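Local coordinates for protein nicotinate-nucleotide--dimethylbenzimidazole phosphoribosyltransferase (Thermus thermophilus HB8, PDB 1WX1) that probably catalyses the transfer of the phosphoribosyl group of nicotinate mononucleotide to 5,6-dimethylbenzimidazole, giving alpha-ribazole 5'-phosphate on the route to cobalamin, at residues L247-F252 / L290-L295; G275-E280 / H285-L290; L296-A301 / A308-P313. All blocks are in the same frame, centred on the assembly; numbering follows the deposited sequence.

Contact 1 of 3, residues L247-F252 / L290-L295; sequences LVLDGF and LGLRPL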
loop_
_atom_site.group_PDB
_atom_site.type_symbol
_atom_site.label_atom_id
_atom_site.label_comp_id
_atom_site.label_asym_id
_atom_site.label_seq_id
_atom_site.Cartn_x
_atom_site.Cartn_y
_atom_site.Cartn_z
ATOM N N LEU A 247 15.557 3.865 -4.410
ATOM C CA LEU A 247 14.878 4.906 -5.179
ATOM C C LEU A 247 13.465 4.450 -5.516
ATOM O O LEU A 247 13.268 3.325 -5.968
ATOM C CB LEU A 247 15.660 5.182 -6.467
ATOM C CG LEU A 247 17.161 5.401 -6.247
ATOM C CD1 LEU A 247 17.865 5.514 -7.591
ATOM C CD2 LEU A 247 17.387 6.650 -5.405
ATOM N N VAL A 248 12.486 5.329 -5.314
ATOM C CA VAL A 248 11.095 4.977 -5.575
ATOM C C VAL A 248 10.502 5.728 -6.766
ATOM O O VAL A 248 10.580 6.958 -6.852
ATOM C CB VAL A 248 10.219 5.254 -4.333
ATOM C CG1 VAL A 248 8.834 4.653 -4.529
ATOM C CG2 VAL A 248 10.890 4.685 -3.087
ATOM N N LEU A 249 9.909 4.971 -7.680
ATOM C CA LEU A 249 9.291 5.534 -8.878
ATOM C C LEU A 249 7.859 5.959 -8.616
ATOM O O LEU A 249 7.150 5.329 -7.827
ATOM C CB LEU A 249 9.265 4.498 -10.010
ATOM C CG LEU A 249 10.593 3.996 -10.571
ATOM C CD1 LEU A 249 10.315 2.914 -11.613
ATOM C CD2 LEU A 249 11.365 5.159 -11.186
ATOM N N ASP A 250 7.446 7.034 -9.279
ATOM C CA ASP A 250 6.080 7.508 -9.174
ATOM C C ASP A 250 5.364 7.108 -10.467
ATOM O O ASP A 250 5.434 5.948 -10.884
ATOM C CB ASP A 250 6.027 9.031 -8.980
ATOM C CG ASP A 250 4.613 9.531 -8.724
ATOM O OD1 ASP A 250 3.888 8.850 -7.973
ATOM O OD2 ASP A 250 4.228 10.596 -9.261
ATOM N N GLY A 251 4.715 8.071 -11.115
ATOM C CA GLY A 251 3.970 7.780 -12.329
ATOM C C GLY A 251 4.698 7.814 -13.658
ATOM O O GLY A 251 5.916 7.683 -13.720
ATOM N N PHE A 252 3.926 8.019 -14.724
ATOM C CA PHE A 252 4.424 8.038 -16.099
ATOM C C PHE A 252 5.552 9.043 -16.385
ATOM O O PHE A 252 6.614 8.659 -16.882
ATOM C CB PHE A 252 3.229 8.250 -17.051
ATOM C CG PHE A 252 3.559 8.097 -18.515
ATOM C CD1 PHE A 252 3.259 9.120 -19.417
ATOM C CD2 PHE A 252 4.142 6.933 -18.998
ATOM C CE1 PHE A 252 3.529 8.978 -20.780
ATOM C CE2 PHE A 252 4.417 6.780 -20.361
ATOM C CZ PHE A 252 4.111 7.807 -21.254
ATOM N N LEU A 290 11.685 -1.900 -17.487
ATOM C CA LEU A 290 12.585 -1.857 -16.341
ATOM C C LEU A 290 12.557 -3.178 -15.577
ATOM O O LEU A 290 13.423 -3.435 -14.746
ATOM C CB LEU A 290 12.191 -0.708 -15.405
ATOM C CG LEU A 290 12.566 0.705 -15.872
ATOM C CD1 LEU A 290 11.775 1.743 -15.093
ATOM C CD2 LEU A 290 14.058 0.920 -15.705
ATOM N N GLY A 291 11.557 -4.008 -15.866
ATOM C CA GLY A 291 11.429 -5.286 -15.189
ATOM C C GLY A 291 11.047 -5.113 -13.729
ATOM O O GLY A 291 11.532 -5.836 -12.860
ATOM N N LEU A 292 10.164 -4.157 -13.457
ATOM C CA LEU A 292 9.740 -3.882 -12.091
ATOM C C LEU A 292 8.259 -4.137 -11.858
ATOM O O LEU A 292 7.424 -3.870 -12.725
ATOM C CB LEU A 292 10.061 -2.425 -11.737
ATOM C CG LEU A 292 11.526 -2.010 -11.854
ATOM C CD1 LEU A 292 11.658 -0.501 -11.665
ATOM C CD2 LEU A 292 12.346 -2.761 -10.811
ATOM N N ARG A 293 7.939 -4.648 -10.673
ATOM C CA ARG A 293 6.560 -4.921 -10.295
ATOM C C ARG A 293 6.069 -3.796 -9.390
ATOM O O ARG A 293 6.701 -3.479 -8.387
ATOM C CB ARG A 293 6.459 -6.249 -9.539
ATOM C CG ARG A 293 5.059 -6.579 -9.044
ATOM C CD ARG A 293 5.073 -7.851 -8.209
ATOM N NE ARG A 293 3.741 -8.266 -7.775
ATOM C CZ ARG A 293 2.924 -7.531 -7.026
ATOM N NH1 ARG A 293 3.293 -6.325 -6.616
ATOM N NH2 ARG A 293 1.736 -8.012 -6.678
ATOM N N PRO A 294 4.932 -3.180 -9.738
ATOM C CA PRO A 294 4.342 -2.082 -8.960
ATOM C C PRO A 294 3.861 -2.567 -7.591
ATOM O O PRO A 294 3.202 -3.602 -7.487
ATOM C CB PRO A 294 3.172 -1.617 -9.831
ATOM C CG PRO A 294 3.506 -2.135 -11.209
ATOM C CD PRO A 294 4.134 -3.462 -10.943
ATOM N N LEU A 295 4.182 -1.816 -6.546
ATOM C CA LEU A 295 3.765 -2.187 -5.197
ATOM C C LEU A 295 2.291 -1.891 -4.959
ATOM O O LEU A 295 1.591 -2.670 -4.316
ATOM C CB LEU A 295 4.597 -1.435 -4.160
ATOM C CG LEU A 295 6.027 -1.930 -3.983
ATOM C CD1 LEU A 295 6.798 -0.981 -3.081
ATOM C CD2 LEU A 295 5.996 -3.327 -3.391
#
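Strand 247-249 of the parallel sheet meets the chain leaving helix 281-290 through Leu249, whose branched end is received by Leu290 and Leu292. One methyl does all the touching: Leu249 CD1 lies 3.7 Å from Leu292 CD1 and 4.0 Å from Leu290 CD1. Leu290 and Leu249 point their ends at each other, tip to tip, whereas the side chain of Leu292 crosses that of Leu249 at about a right angle. In Leu249, CG stands anti to the carbonyl carbon (chi1 -64°), which places CD1 against the two leucine methyls. The closest CA atoms, those of Leu249 and Pro294, are 9.1 Å apart, and the segments meet through side chains alone. Leucine suits all three buried places, being long enough to span the gap and having nothing polar to satisfy. Leu249 and Leu290 also pack on helix 252-264, through Ala258 and Leu259 among others, and Leu292 leans on Arg32 of helix 24-37. Between the two leucines of the second segment sits Gly291, whose phi of 69° comes easily to glycine; the turn made there brings both side chains onto the same methyl. Its N bonds to Glu288 O and that of Leu292 to Leu287 O, the paired bonds of a Schellman motif closing a helix.

Contact 2 of 3, residues G275-E280 / H285-L290; sequences GHLSRE and HQLEAL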
loop_
_atom_site.group_PDB
_atom_site.type_symbol
_atom_site.label_atom_id
_atom_site.label_comp_id
_atom_site.label_asym_id
_atom_site.label_seq_id
_atom_site.Cartn_x
_atom_site.Cartn_y
_atom_site.Cartn_z
ATOM N N GLY A 275 6.782 2.343 -7.127
ATOM C CA GLY A 275 5.798 2.673 -6.111
ATOM C C GLY A 275 4.390 2.218 -6.444
ATOM O O GLY A 275 3.716 1.602 -5.618
ATOM N N HIS A 276 3.930 2.518 -7.653
ATOM C CA HIS A 276 2.586 2.119 -8.054
ATOM C C HIS A 276 2.456 2.010 -9.562
ATOM O O HIS A 276 3.415 2.222 -10.305
ATOM C CB HIS A 276 1.552 3.131 -7.549
ATOM C CG HIS A 276 1.565 4.430 -8.293
ATOM N ND1 HIS A 276 0.413 5.066 -8.696
ATOM C CD2 HIS A 276 2.594 5.213 -8.704
ATOM C CE1 HIS A 276 0.728 6.187 -9.327
ATOM N NE2 HIS A 276 2.043 6.298 -9.343
ATOM N N LEU A 277 1.252 1.664 -10.001
ATOM C CA LEU A 277 0.954 1.559 -11.422
ATOM C C LEU A 277 -0.072 2.643 -11.715
ATOM O O LEU A 277 -1.200 2.597 -11.218
ATOM C CB LEU A 277 0.370 0.184 -11.767
ATOM C CG LEU A 277 -0.003 0.016 -13.250
ATOM C CD1 LEU A 277 1.234 0.191 -14.123
ATOM C CD2 LEU A 277 -0.630 -1.353 -13.474
ATOM N N SER A 278 0.336 3.631 -12.504
ATOM C CA SER A 278 -0.530 4.737 -12.876
ATOM C C SER A 278 -1.584 4.266 -13.864
ATOM O O SER A 278 -1.434 3.214 -14.478
ATOM C CB SER A 278 0.296 5.855 -13.524
ATOM O OG SER A 278 -0.541 6.870 -14.045
ATOM N N ARG A 279 -2.648 5.048 -14.003
ATOM C CA ARG A 279 -3.718 4.729 -14.945
ATOM C C ARG A 279 -3.206 5.036 -16.356
ATOM O O ARG A 279 -3.759 4.558 -17.343
ATOM C CB ARG A 279 -4.955 5.582 -14.644
ATOM C CG ARG A 279 -6.181 5.267 -15.485
ATOM C CD ARG A 279 -7.247 6.330 -15.251
ATOM N NE ARG A 279 -7.437 6.575 -13.824
ATOM C CZ ARG A 279 -7.937 7.698 -13.317
ATOM N NH1 ARG A 279 -8.305 8.685 -14.122
ATOM N NH2 ARG A 279 -8.049 7.840 -12.003
ATOM N N GLU A 280 -2.152 5.844 -16.447
ATOM C CA GLU A 280 -1.575 6.186 -17.744
ATOM C C GLU A 280 -1.134 4.905 -18.438
ATOM O O GLU A 280 -0.303 4.165 -17.923
ATOM C CB GLU A 280 -0.375 7.123 -17.574
ATOM C CG GLU A 280 -0.763 8.582 -17.455
ATOM C CD GLU A 280 -1.166 9.183 -18.795
ATOM O OE1 GLU A 280 -1.856 10.226 -18.807
ATOM O OE2 GLU A 280 -0.785 8.616 -19.837
ATOM N N HIS A 285 4.219 -0.150 -19.756
ATOM C CA HIS A 285 5.295 -0.431 -20.700
ATOM C C HIS A 285 6.647 -0.057 -20.115
ATOM O O HIS A 285 7.632 -0.775 -20.293
ATOM C CB HIS A 285 5.082 0.337 -22.006
ATOM C CG HIS A 285 3.879 -0.108 -22.772
ATOM N ND1 HIS A 285 3.758 -1.380 -23.291
ATOM C CD2 HIS A 285 2.740 0.544 -23.106
ATOM C CE1 HIS A 285 2.597 -1.491 -23.911
ATOM N NE2 HIS A 285 1.960 -0.337 -23.812
ATOM N N GLN A 286 6.692 1.076 -19.422
ATOM C CA GLN A 286 7.931 1.535 -18.809
ATOM C C GLN A 286 8.391 0.565 -17.726
ATOM O O GLN A 286 9.569 0.212 -17.658
ATOM C CB GLN A 286 7.732 2.913 -18.180
ATOM C CG GLN A 286 7.352 4.010 -19.163
ATOM C CD GLN A 286 7.036 5.299 -18.444
ATOM O OE1 GLN A 286 6.357 5.285 -17.426
ATOM N NE2 GLN A 286 7.518 6.417 -18.972
ATOM N N LEU A 287 7.459 0.159 -16.872
ATOM C CA LEU A 287 7.773 -0.759 -15.787
ATOM C C LEU A 287 8.208 -2.119 -16.324
ATOM O O LEU A 287 9.082 -2.769 -15.746
ATOM C CB LEU A 287 6.574 -0.909 -14.851
ATOM C CG LEU A 287 6.203 0.361 -14.071
ATOM C CD1 LEU A 287 5.068 0.051 -13.123
ATOM C CD2 LEU A 287 7.416 0.877 -13.295
ATOM N N GLU A 288 7.606 -2.550 -17.428
ATOM C CA GLU A 288 7.983 -3.825 -18.033
ATOM C C GLU A 288 9.401 -3.707 -18.593
ATOM O O GLU A 288 10.211 -4.619 -18.444
ATOM C CB GLU A 288 6.997 -4.210 -19.145
ATOM C CG GLU A 288 5.629 -4.639 -18.628
ATOM C CD GLU A 288 5.682 -5.941 -17.824
ATOM O OE1 GLU A 288 5.960 -7.011 -18.409
ATOM O OE2 GLU A 288 5.449 -5.899 -16.600
ATOM N N ALA A 289 9.708 -2.575 -19.219
ATOM C CA ALA A 289 11.037 -2.360 -19.778
ATOM C C ALA A 289 12.083 -2.373 -18.664
ATOM O O ALA A 289 13.224 -2.799 -18.864
ATOM C CB ALA A 289 11.085 -1.027 -20.526
ATOM N N LEU A 290 11.685 -1.900 -17.487
ATOM C CA LEU A 290 12.585 -1.857 -16.341
ATOM C C LEU A 290 12.557 -3.178 -15.577
ATOM O O LEU A 290 13.423 -3.435 -14.746
ATOM C CB LEU A 290 12.191 -0.708 -15.405
ATOM C CG LEU A 290 12.566 0.705 -15.872
ATOM C CD1 LEU A 290 11.775 1.743 -15.093
ATOM C CD2 LEU A 290 14.058 0.920 -15.705
#
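Leu287 of helix 281-290 turns its side chain to the loop 275-280, where Leu277 CD1 meets Leu287 CD1 at 4.0 Å. Along the helix, His285 comes first, one turn before Ala289, whose N bonds to its carbonyl. Gln286 is buried yet polar, and its NE2 is satisfied by Thr175 OG1 and Phe252 O, the latter bond tying the helix to the start of helix 252-264. Leu287 carries the contact. Its CG is anti to the carbonyl carbon (chi1 -66°), and its CD1 is the methyl that touches, resting also 3.9 Å from His276 O, a van der Waals approach to a carbonyl. Leu277 differs, with CG anti to the backbone N (chi1 178°), and that swings a methyl round to the helix although its CB does not point there. The two side chains cross obliquely. Here strand 272-274 of the parallel sheet runs on through a loop into the helix that follows it, a beta-loop-alpha connection, and the leucine pair closes this turn of chain over a short span of sequence. Leu287 packs besides on Ala274 of that strand and on Pro294, apolar neighbours that suit a buried leucine. At the far end of the loop Ser278 OG accepts from Glu280 N at 3.1 Å, nearly straight at 168°, an ST turn that bends the chain just before helix 281-290; serine is well suited, since its short hydroxyl can reach the amide two residues on. Leu290 ends the segment, its N bonded to Gln286 O at 3.0 Å, its buried side chain packed on Trp262 of helix 252-264 and on Leu272 of the sheet.

Contact 3 of 3, residues L296-A301 / A308-P313; sequences LDLDLA and AVLAMP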
loop_
_atom_site.group_PDB
_atom_site.type_symbol
_atom_site.label_atom_id
_atom_site.label_comp_id
_atom_site.label_asym_id
_atom_site.label_seq_id
_atom_site.Cartn_x
_atom_site.Cartn_y
_atom_site.Cartn_z
ATOM N N LEU A 296 1.831 -0.755 -5.474
ATOM C CA LEU A 296 0.445 -0.335 -5.312
ATOM C C LEU A 296 -0.271 -0.203 -6.651
ATOM O O LEU A 296 0.351 0.067 -7.677
ATOM C CB LEU A 296 0.388 1.026 -4.613
ATOM C CG LEU A 296 0.979 1.136 -3.208
ATOM C CD1 LEU A 296 1.098 2.609 -2.813
ATOM C CD2 LEU A 296 0.098 0.378 -2.231
ATOM N N ASP A 297 -1.585 -0.385 -6.623
ATOM C CA ASP A 297 -2.420 -0.228 -7.809
ATOM C C ASP A 297 -3.731 0.357 -7.301
ATOM O O ASP A 297 -4.668 -0.376 -6.982
ATOM C CB ASP A 297 -2.685 -1.564 -8.494
ATOM C CG ASP A 297 -3.309 -1.388 -9.865
ATOM O OD1 ASP A 297 -3.964 -0.348 -10.086
ATOM O OD2 ASP A 297 -3.155 -2.285 -10.720
ATOM N N LEU A 298 -3.784 1.683 -7.214
ATOM C CA LEU A 298 -4.964 2.363 -6.704
ATOM C C LEU A 298 -5.655 3.230 -7.750
ATOM O O LEU A 298 -6.462 4.092 -7.411
ATOM C CB LEU A 298 -4.572 3.217 -5.496
ATOM C CG LEU A 298 -3.963 2.453 -4.314
ATOM C CD1 LEU A 298 -3.319 3.436 -3.344
ATOM C CD2 LEU A 298 -5.040 1.626 -3.621
ATOM N N ASP A 299 -5.329 2.993 -9.017
ATOM C CA ASP A 299 -5.910 3.739 -10.128
ATOM C C ASP A 299 -5.627 5.236 -10.017
ATOM O O ASP A 299 -6.463 6.071 -10.370
ATOM C CB ASP A 299 -7.423 3.479 -10.198
ATOM C CG ASP A 299 -8.071 4.115 -11.417
ATOM O OD1 ASP A 299 -7.473 4.063 -12.513
ATOM O OD2 ASP A 299 -9.189 4.658 -11.282
ATOM N N LEU A 300 -4.437 5.568 -9.528
ATOM C CA LEU A 300 -4.034 6.960 -9.383
ATOM C C LEU A 300 -3.599 7.507 -10.739
ATOM O O LEU A 300 -3.044 6.784 -11.564
ATOM C CB LEU A 300 -2.875 7.077 -8.388
ATOM C CG LEU A 300 -3.109 6.494 -6.990
ATOM C CD1 LEU A 300 -1.843 6.647 -6.161
ATOM C CD2 LEU A 300 -4.277 7.199 -6.319
ATOM N N ALA A 301 -3.852 8.788 -10.967
ATOM C CA ALA A 301 -3.472 9.419 -12.221
ATOM C C ALA A 301 -3.093 10.871 -11.954
ATOM O O ALA A 301 -3.305 11.739 -12.795
ATOM C CB ALA A 301 -4.633 9.347 -13.212
ATOM N N ALA A 308 4.697 7.225 -5.361
ATOM C CA ALA A 308 5.965 6.847 -4.768
ATOM C C ALA A 308 5.949 7.042 -3.257
ATOM O O ALA A 308 6.422 6.187 -2.508
ATOM C CB ALA A 308 7.095 7.669 -5.383
ATOM N N VAL A 309 5.412 8.176 -2.814
ATOM C CA VAL A 309 5.352 8.486 -1.390
ATOM C C VAL A 309 4.423 7.536 -0.636
ATOM O O VAL A 309 4.721 7.129 0.493
ATOM C CB VAL A 309 4.922 9.956 -1.170
ATOM C CG1 VAL A 309 4.648 10.218 0.310
ATOM C CG2 VAL A 309 6.031 10.885 -1.662
ATOM N N LEU A 310 3.305 7.174 -1.259
ATOM C CA LEU A 310 2.363 6.246 -0.641
ATOM C C LEU A 310 3.004 4.873 -0.448
ATOM O O LEU A 310 2.606 4.110 0.430
ATOM C CB LEU A 310 1.114 6.098 -1.511
ATOM C CG LEU A 310 0.161 7.296 -1.549
ATOM C CD1 LEU A 310 -0.956 7.035 -2.545
ATOM C CD2 LEU A 310 -0.405 7.534 -0.155
ATOM N N ALA A 311 4.001 4.560 -1.271
ATOM C CA ALA A 311 4.677 3.265 -1.180
ATOM C C ALA A 311 5.811 3.212 -0.158
ATOM O O ALA A 311 6.298 2.128 0.175
ATOM C CB ALA A 311 5.212 2.867 -2.545
ATOM N N MET A 312 6.233 4.363 0.354
ATOM C CA MET A 312 7.336 4.370 1.310
ATOM C C MET A 312 7.070 3.559 2.574
ATOM O O MET A 312 7.951 2.839 3.039
ATOM C CB MET A 312 7.735 5.806 1.661
ATOM C CG MET A 312 8.348 6.548 0.478
ATOM S SD MET A 312 9.008 8.176 0.916
ATOM C CE MET A 312 9.889 8.602 -0.585
ATOM N N PRO A 313 5.860 3.664 3.153
ATOM C CA PRO A 313 5.606 2.874 4.367
ATOM C C PRO A 313 5.730 1.374 4.077
ATOM O O PRO A 313 6.114 0.594 4.947
ATOM C CB PRO A 313 4.185 3.276 4.755
ATOM C CG PRO A 313 4.085 4.687 4.255
ATOM C CD PRO A 313 4.749 4.597 2.894
#
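Leu310 stands at the middle of this contact, met by leucines at alternate positions of the loop 296-301. Leu296 CD1 presses against Leu310 CB at 3.7 Å, low on the side chain, the two leucines crossing at about a right angle. The same methyl lies 4.1 Å from Ala311 CB, and alanine is small enough to let it settle close to the helix backbone, 3.8 Å from Ala311 N. Farther out, Leu300 CD1 touches Leu310 CD1 at 3.7 Å, while Leu298 CD1 makes a looser approach to that methyl at 4.4 Å. With CG anti to the carbonyl carbon (chi1 -72°), Leu310 extends its branch to Leu300 and leaves CB to Leu296. Around this shell, backbone bonds of Leu296 to Gly275 and Leu277, and of Leu300 to Arg279, hold the loop in place, and Asp299 OD1 forms a salt bridge with Arg279 NE. All this lies within the dimer interface: Leu298 and Ala301 make backbone hydrogen bonds to the second subunit, whose Leu26 meets Leu298, whose Ala317 meets Leu310 and whose Leu296 meets its counterpart here. Between these two segments, then, cohesion rests on apolar packing, with the polar bonds made to the sides.

In the fold
The three contacts follow the C-terminal part of the chain. Contact 2 is nested within the loop closed by contact 1, and contact 3 comes after both. Contacts 1 and 2, with centres about 6 Å apart, share Leu290; the centre of contact 3 is about 10 Å from that of contact 1 and 12 Å from that of contact 2. Contact 1 starts from strand 247-249, contact 2 follows its neighbour, edge strand 272-274, and contact 3 carries the chain to helix 306-321 at the dimer interface. Asp250, just after strand 247-249, accepts a hydrogen bond from Ala308 N of that helix. The side chains of His276 (contact 2) and Leu300 (contact 3) are about 9 and 10 Å from that of Glu304, the predicted proton acceptor, near the probable active site.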